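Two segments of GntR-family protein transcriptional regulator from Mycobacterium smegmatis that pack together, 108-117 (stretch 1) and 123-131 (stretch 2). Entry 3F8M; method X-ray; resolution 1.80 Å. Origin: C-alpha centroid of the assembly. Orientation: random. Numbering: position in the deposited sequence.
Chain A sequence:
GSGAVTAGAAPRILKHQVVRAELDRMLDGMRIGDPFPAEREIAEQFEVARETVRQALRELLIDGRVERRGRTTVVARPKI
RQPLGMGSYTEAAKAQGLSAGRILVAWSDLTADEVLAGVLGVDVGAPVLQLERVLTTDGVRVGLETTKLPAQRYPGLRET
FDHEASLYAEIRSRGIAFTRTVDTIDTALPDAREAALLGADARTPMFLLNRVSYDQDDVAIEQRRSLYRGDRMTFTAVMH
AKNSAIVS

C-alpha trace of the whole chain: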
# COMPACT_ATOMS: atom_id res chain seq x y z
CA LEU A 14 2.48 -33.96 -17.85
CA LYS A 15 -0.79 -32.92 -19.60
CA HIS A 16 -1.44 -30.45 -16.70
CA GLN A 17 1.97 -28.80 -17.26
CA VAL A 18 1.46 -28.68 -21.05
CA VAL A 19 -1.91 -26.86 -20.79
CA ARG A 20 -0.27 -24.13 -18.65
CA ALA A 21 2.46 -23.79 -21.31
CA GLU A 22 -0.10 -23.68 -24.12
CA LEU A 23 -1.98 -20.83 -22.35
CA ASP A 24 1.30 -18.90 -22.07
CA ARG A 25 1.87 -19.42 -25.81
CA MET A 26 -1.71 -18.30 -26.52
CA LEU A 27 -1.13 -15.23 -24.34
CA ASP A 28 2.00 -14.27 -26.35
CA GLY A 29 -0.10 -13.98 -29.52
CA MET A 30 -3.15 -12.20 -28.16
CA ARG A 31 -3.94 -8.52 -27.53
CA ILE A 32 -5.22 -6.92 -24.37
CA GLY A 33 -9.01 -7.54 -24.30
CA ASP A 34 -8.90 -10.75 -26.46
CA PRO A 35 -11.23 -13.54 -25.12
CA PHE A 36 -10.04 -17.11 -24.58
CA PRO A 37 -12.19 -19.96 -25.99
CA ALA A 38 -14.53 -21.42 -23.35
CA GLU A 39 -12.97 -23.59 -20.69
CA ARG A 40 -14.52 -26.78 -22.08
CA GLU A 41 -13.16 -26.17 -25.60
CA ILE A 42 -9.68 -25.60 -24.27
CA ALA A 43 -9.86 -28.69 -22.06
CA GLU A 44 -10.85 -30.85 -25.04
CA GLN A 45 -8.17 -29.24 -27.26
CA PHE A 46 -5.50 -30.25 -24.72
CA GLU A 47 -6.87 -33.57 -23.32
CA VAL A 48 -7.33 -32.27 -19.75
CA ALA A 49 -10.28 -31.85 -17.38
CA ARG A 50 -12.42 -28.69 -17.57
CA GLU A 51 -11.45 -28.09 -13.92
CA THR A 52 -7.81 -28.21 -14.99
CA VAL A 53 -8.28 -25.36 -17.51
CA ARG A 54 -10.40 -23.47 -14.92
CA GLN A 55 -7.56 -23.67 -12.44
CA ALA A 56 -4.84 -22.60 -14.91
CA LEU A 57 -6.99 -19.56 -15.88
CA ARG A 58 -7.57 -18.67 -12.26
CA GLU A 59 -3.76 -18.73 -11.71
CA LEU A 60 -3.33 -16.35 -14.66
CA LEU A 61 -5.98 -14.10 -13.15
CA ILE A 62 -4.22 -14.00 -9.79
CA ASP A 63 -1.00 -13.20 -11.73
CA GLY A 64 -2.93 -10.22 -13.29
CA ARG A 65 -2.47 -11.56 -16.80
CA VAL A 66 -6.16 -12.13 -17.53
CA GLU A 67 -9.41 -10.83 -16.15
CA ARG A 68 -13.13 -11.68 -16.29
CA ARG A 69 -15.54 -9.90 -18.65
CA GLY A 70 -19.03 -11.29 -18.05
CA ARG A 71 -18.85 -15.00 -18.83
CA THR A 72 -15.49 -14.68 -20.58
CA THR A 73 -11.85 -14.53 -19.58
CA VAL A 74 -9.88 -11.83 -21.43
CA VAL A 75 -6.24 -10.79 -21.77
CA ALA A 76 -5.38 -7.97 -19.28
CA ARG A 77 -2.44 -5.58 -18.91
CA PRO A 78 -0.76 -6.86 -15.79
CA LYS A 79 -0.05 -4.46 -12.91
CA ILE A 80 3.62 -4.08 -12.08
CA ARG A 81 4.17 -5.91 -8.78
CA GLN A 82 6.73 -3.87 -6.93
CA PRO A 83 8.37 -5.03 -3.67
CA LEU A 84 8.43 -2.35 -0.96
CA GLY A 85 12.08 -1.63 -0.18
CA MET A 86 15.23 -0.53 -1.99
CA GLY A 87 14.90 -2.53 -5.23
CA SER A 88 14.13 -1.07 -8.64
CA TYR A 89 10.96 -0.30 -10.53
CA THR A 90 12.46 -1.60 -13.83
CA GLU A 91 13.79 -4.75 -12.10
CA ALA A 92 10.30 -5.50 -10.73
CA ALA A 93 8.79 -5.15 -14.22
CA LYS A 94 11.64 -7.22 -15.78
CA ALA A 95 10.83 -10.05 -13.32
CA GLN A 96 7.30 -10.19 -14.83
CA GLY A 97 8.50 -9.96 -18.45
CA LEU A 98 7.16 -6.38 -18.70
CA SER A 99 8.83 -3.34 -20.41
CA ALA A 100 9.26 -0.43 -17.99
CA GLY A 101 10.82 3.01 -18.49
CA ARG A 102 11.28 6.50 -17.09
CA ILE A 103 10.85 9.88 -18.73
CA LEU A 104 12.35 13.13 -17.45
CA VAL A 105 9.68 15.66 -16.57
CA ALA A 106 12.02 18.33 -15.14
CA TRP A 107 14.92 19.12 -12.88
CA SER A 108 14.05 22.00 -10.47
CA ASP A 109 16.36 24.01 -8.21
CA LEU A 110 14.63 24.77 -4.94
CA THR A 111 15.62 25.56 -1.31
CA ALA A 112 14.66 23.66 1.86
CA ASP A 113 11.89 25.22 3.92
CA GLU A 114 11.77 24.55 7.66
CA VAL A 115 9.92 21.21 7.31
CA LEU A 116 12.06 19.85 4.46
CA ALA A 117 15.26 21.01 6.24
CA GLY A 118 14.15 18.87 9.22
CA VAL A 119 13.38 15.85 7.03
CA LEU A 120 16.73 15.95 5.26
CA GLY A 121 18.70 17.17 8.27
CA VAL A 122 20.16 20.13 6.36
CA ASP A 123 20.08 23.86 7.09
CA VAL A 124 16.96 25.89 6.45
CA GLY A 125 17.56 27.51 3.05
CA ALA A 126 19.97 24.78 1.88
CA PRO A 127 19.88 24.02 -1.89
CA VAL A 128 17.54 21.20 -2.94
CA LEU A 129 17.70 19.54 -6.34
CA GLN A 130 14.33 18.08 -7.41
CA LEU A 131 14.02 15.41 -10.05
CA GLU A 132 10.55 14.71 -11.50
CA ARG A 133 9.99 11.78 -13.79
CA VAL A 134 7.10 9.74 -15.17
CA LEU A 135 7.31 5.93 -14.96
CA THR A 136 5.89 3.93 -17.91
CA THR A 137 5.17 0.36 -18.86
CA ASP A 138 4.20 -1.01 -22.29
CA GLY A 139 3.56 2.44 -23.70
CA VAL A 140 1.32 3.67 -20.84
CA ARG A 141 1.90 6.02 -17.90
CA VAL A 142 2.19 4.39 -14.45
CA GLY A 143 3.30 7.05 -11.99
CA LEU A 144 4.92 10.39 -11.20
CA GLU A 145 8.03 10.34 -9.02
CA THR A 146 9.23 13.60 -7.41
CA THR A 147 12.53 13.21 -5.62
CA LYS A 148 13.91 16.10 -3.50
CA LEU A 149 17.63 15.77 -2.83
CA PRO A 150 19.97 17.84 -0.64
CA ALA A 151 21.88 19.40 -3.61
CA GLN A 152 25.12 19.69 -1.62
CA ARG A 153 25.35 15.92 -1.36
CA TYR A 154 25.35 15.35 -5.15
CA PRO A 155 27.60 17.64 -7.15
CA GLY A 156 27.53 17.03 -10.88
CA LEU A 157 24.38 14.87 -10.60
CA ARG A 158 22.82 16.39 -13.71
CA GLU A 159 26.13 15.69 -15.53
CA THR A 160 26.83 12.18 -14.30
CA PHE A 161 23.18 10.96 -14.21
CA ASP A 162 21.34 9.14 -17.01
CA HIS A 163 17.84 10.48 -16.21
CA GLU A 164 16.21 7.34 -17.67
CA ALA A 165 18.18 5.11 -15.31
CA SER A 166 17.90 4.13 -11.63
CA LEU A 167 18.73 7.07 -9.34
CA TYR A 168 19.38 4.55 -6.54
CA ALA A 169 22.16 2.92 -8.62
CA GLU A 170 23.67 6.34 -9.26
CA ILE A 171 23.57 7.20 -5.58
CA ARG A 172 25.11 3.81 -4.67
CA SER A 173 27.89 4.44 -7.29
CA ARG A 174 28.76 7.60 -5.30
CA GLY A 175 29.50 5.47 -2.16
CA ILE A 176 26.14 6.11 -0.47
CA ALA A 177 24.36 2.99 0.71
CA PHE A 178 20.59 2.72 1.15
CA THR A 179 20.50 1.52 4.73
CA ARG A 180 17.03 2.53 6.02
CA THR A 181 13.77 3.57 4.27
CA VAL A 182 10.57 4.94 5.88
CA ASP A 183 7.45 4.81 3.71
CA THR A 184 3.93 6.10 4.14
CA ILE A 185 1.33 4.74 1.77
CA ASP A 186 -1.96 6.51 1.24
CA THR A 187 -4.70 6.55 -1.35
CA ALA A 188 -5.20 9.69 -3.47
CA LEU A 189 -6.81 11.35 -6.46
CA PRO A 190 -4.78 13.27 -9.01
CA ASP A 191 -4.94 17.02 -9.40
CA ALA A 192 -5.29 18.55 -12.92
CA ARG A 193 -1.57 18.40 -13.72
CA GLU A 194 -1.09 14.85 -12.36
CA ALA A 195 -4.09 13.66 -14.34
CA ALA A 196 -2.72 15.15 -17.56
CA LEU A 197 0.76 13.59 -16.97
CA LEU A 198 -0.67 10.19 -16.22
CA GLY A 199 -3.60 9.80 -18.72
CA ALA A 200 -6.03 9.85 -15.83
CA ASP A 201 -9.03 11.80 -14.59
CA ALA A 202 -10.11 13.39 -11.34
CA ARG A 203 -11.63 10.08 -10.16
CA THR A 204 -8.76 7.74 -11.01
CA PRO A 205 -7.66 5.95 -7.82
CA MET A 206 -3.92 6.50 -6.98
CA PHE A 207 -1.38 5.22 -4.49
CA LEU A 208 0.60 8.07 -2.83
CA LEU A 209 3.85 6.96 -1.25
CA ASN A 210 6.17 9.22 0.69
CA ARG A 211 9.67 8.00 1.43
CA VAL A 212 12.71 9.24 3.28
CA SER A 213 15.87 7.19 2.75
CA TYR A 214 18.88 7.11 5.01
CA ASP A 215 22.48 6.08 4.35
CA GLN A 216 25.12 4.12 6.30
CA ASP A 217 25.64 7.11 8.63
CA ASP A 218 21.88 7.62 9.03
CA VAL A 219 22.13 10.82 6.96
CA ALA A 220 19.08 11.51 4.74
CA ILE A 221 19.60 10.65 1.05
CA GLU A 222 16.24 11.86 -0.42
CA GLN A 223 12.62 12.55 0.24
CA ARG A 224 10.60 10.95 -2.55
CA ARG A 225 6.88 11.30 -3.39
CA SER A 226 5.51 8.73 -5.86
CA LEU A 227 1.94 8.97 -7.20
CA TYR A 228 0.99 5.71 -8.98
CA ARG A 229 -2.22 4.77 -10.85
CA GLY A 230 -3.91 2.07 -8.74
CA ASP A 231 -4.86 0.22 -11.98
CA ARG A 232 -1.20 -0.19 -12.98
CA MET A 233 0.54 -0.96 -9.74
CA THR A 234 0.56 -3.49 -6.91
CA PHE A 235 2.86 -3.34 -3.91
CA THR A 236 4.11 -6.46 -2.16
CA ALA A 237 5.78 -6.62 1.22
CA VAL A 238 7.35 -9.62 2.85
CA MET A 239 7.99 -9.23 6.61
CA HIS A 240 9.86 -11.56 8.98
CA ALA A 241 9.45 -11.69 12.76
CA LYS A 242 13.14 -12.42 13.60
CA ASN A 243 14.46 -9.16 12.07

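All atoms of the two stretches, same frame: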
# COMPACT_ATOMS: atom_id res chain seq x y z
N SER A 108 14.37 20.70 -11.09
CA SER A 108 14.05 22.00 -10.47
C SER A 108 15.08 22.29 -9.38
O SER A 108 15.51 21.39 -8.66
CB SER A 108 12.65 22.06 -9.87
OG SER A 108 11.67 21.81 -10.86
N ASP A 109 15.45 23.57 -9.26
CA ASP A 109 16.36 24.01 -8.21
C ASP A 109 15.53 24.80 -7.23
O ASP A 109 14.89 25.78 -7.59
CB ASP A 109 17.48 24.89 -8.80
CG ASP A 109 18.37 24.14 -9.79
OD1 ASP A 109 19.22 23.34 -9.36
OD2 ASP A 109 18.26 24.42 -11.01
N LEU A 110 15.48 24.31 -6.00
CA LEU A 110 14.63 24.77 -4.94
C LEU A 110 15.52 25.04 -3.71
O LEU A 110 16.73 24.77 -3.75
CB LEU A 110 13.60 23.67 -4.59
CG LEU A 110 12.69 23.18 -5.77
CD1 LEU A 110 11.75 22.10 -5.31
CD2 LEU A 110 11.91 24.32 -6.40
N THR A 111 14.93 25.53 -2.61
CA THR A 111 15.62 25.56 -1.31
C THR A 111 14.76 24.88 -0.22
O THR A 111 13.52 24.83 -0.34
CB THR A 111 15.97 27.01 -0.81
OG1 THR A 111 14.78 27.77 -0.74
CG2 THR A 111 16.90 27.71 -1.74
N ALA A 112 15.40 24.39 0.83
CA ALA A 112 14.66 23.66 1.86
C ALA A 112 13.94 24.63 2.80
O ALA A 112 14.57 25.55 3.35
CB ALA A 112 15.57 22.74 2.64
N ASP A 113 12.62 24.48 2.91
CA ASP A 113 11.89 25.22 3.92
C ASP A 113 12.14 24.55 5.28
O ASP A 113 12.85 23.55 5.37
CB ASP A 113 10.40 25.33 3.58
CG ASP A 113 9.67 23.99 3.55
OD1 ASP A 113 10.20 22.96 4.00
OD2 ASP A 113 8.52 23.99 3.09
N GLU A 114 11.56 25.11 6.34
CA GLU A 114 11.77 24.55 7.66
C GLU A 114 11.49 23.05 7.76
O GLU A 114 12.28 22.30 8.33
CB GLU A 114 10.89 25.30 8.68
CG GLU A 114 11.31 26.79 8.91
CD GLU A 114 10.65 27.81 7.96
OE1 GLU A 114 10.38 27.51 6.76
OE2 GLU A 114 10.41 28.95 8.43
N VAL A 115 10.33 22.62 7.24
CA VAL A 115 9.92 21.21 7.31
C VAL A 115 10.89 20.27 6.54
O VAL A 115 11.36 19.24 7.05
CB VAL A 115 8.48 21.05 6.73
CG1 VAL A 115 8.10 19.59 6.62
CG2 VAL A 115 7.45 21.83 7.57
N LEU A 116 11.16 20.63 5.30
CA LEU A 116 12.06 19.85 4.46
C LEU A 116 13.50 19.86 5.03
O LEU A 116 14.14 18.81 5.08
CB LEU A 116 12.02 20.32 2.99
CG LEU A 116 12.91 19.46 2.07
CD1 LEU A 116 12.45 17.98 2.02
CD2 LEU A 116 13.00 20.06 0.70
N ALA A 117 13.96 21.01 5.52
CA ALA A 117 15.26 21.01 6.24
C ALA A 117 15.32 19.96 7.34
O ALA A 117 16.28 19.23 7.44
CB ALA A 117 15.59 22.36 6.80
N ASP A 123 20.44 22.52 6.64
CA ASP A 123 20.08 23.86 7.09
C ASP A 123 18.82 24.33 6.38
O ASP A 123 18.61 24.01 5.23
CB ASP A 123 21.22 24.83 6.81
CG ASP A 123 22.50 24.50 7.60
OD1 ASP A 123 22.48 23.68 8.53
OD2 ASP A 123 23.53 25.06 7.24
N VAL A 124 17.99 25.10 7.08
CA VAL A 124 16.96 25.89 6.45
C VAL A 124 17.60 26.78 5.38
O VAL A 124 18.62 27.46 5.61
CB VAL A 124 16.16 26.75 7.48
CG1 VAL A 124 15.05 27.51 6.81
CG2 VAL A 124 15.63 25.89 8.67
N GLY A 125 17.01 26.77 4.18
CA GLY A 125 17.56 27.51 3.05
C GLY A 125 18.55 26.74 2.19
O GLY A 125 18.95 27.23 1.13
N ALA A 126 18.96 25.56 2.62
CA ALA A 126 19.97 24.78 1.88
C ALA A 126 19.42 24.41 0.48
O ALA A 126 18.20 24.22 0.31
CB ALA A 126 20.33 23.52 2.63
N PRO A 127 20.31 24.28 -0.50
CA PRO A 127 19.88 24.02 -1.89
C PRO A 127 19.31 22.60 -2.02
O PRO A 127 19.79 21.67 -1.43
CB PRO A 127 21.18 24.19 -2.68
CG PRO A 127 22.23 23.80 -1.73
CD PRO A 127 21.79 24.38 -0.41
N VAL A 128 18.22 22.49 -2.76
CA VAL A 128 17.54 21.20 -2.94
C VAL A 128 17.44 21.03 -4.45
O VAL A 128 17.03 21.99 -5.15
CB VAL A 128 16.16 21.24 -2.30
CG1 VAL A 128 15.27 20.00 -2.83
CG2 VAL A 128 16.33 21.19 -0.81
N LEU A 129 17.84 19.86 -4.95
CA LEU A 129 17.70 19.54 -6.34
C LEU A 129 16.52 18.62 -6.45
O LEU A 129 16.53 17.60 -5.78
CB LEU A 129 18.97 18.88 -6.89
CG LEU A 129 18.96 18.44 -8.36
CD1 LEU A 129 18.64 19.62 -9.27
CD2 LEU A 129 20.34 17.76 -8.76
N GLN A 130 15.52 18.96 -7.26
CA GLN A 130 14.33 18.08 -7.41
C GLN A 130 14.31 17.46 -8.79
O GLN A 130 14.45 18.17 -9.79
CB GLN A 130 13.05 18.87 -7.22
CG GLN A 130 11.76 18.04 -7.45
CD GLN A 130 10.51 18.86 -7.22
OE1 GLN A 130 10.07 18.97 -6.08
NE2 GLN A 130 9.93 19.40 -8.28
N LEU A 131 14.14 16.13 -8.83
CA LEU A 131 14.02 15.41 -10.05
C LEU A 131 12.57 14.92 -10.13
O LEU A 131 12.07 14.26 -9.21
CB LEU A 131 14.93 14.18 -10.03
CG LEU A 131 14.75 13.22 -11.23
CD1 LEU A 131 14.99 13.90 -12.61
CD2 LEU A 131 15.65 12.00 -11.04
O HOH W 1 11.22 19.14 -11.07
O HOH W 2 19.85 22.68 -6.75

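The antiparallel pairing of these stretches does not stop where the strands end: it runs on into a type II turn, Asp123 to Ala126, whose backbone keeps bonding to the segment leaving the first strand. Ala112 N donates to Ala126 O and Gly125 N donates to Ala112 O, both at 2.9 Å, so one residue is held through both its polar backbone atoms. Within the turn, Ala126 N bonds to Asp123 O (3.1 Å). Gly125 has phi/psi of 90/-9, where a CB would be jammed against the carbonyl oxygen of Val124; glycine alone avoids that strain.

The ladder proper joins 108-111 to 127-130. Ser108 and Gln130 exchange two bonds, Ser108 N to Gln130 O and Gln130 N to Ser108 O, each 2.8 Å; Leu110 and Val128 repeat the pattern at 2.9 Å, from Leu110 N to Val128 O and from Val128 N to Leu110 O. Thr111 faces Pro127 in a non-hydrogen-bonded pair, a site that suits proline because no amide hydrogen is required from it there. Beside it, Thr111 CA approaches Ala126 O at 3.3 Å in a CA-H...O contact.

Ser108, Leu110, Val128 and Gln130 share one sheet face. Val128, beta-branched and buried, is the apolar centre: its CG2 lies 3.9 Å from Ala112 CB and 3.8 Å from Leu116 CD2, while its CB sits 4.2 Å from Leu110 CB. At the polar end, a water links Ser108 OG (2.7 Å) to Gln130 NE2 (3.1 Å), accepting from the amide. On the other face, Asp109 OD1 comes within 3.8 Å of Leu129 CD1, a van der Waals contact between an exposed carboxylate, hydrogen-bonded elsewhere in the structure, and a buried leucine.

Asp113 caps the following helix, its short carboxylate accepting from Leu116 N at OD1 (2.8 Å). That helix brings Ala117 CB to 4.0 Å from Val124 CG2, and Ala117 CB also lies 3.8 Å from Asp123 O, a fit its small size allows.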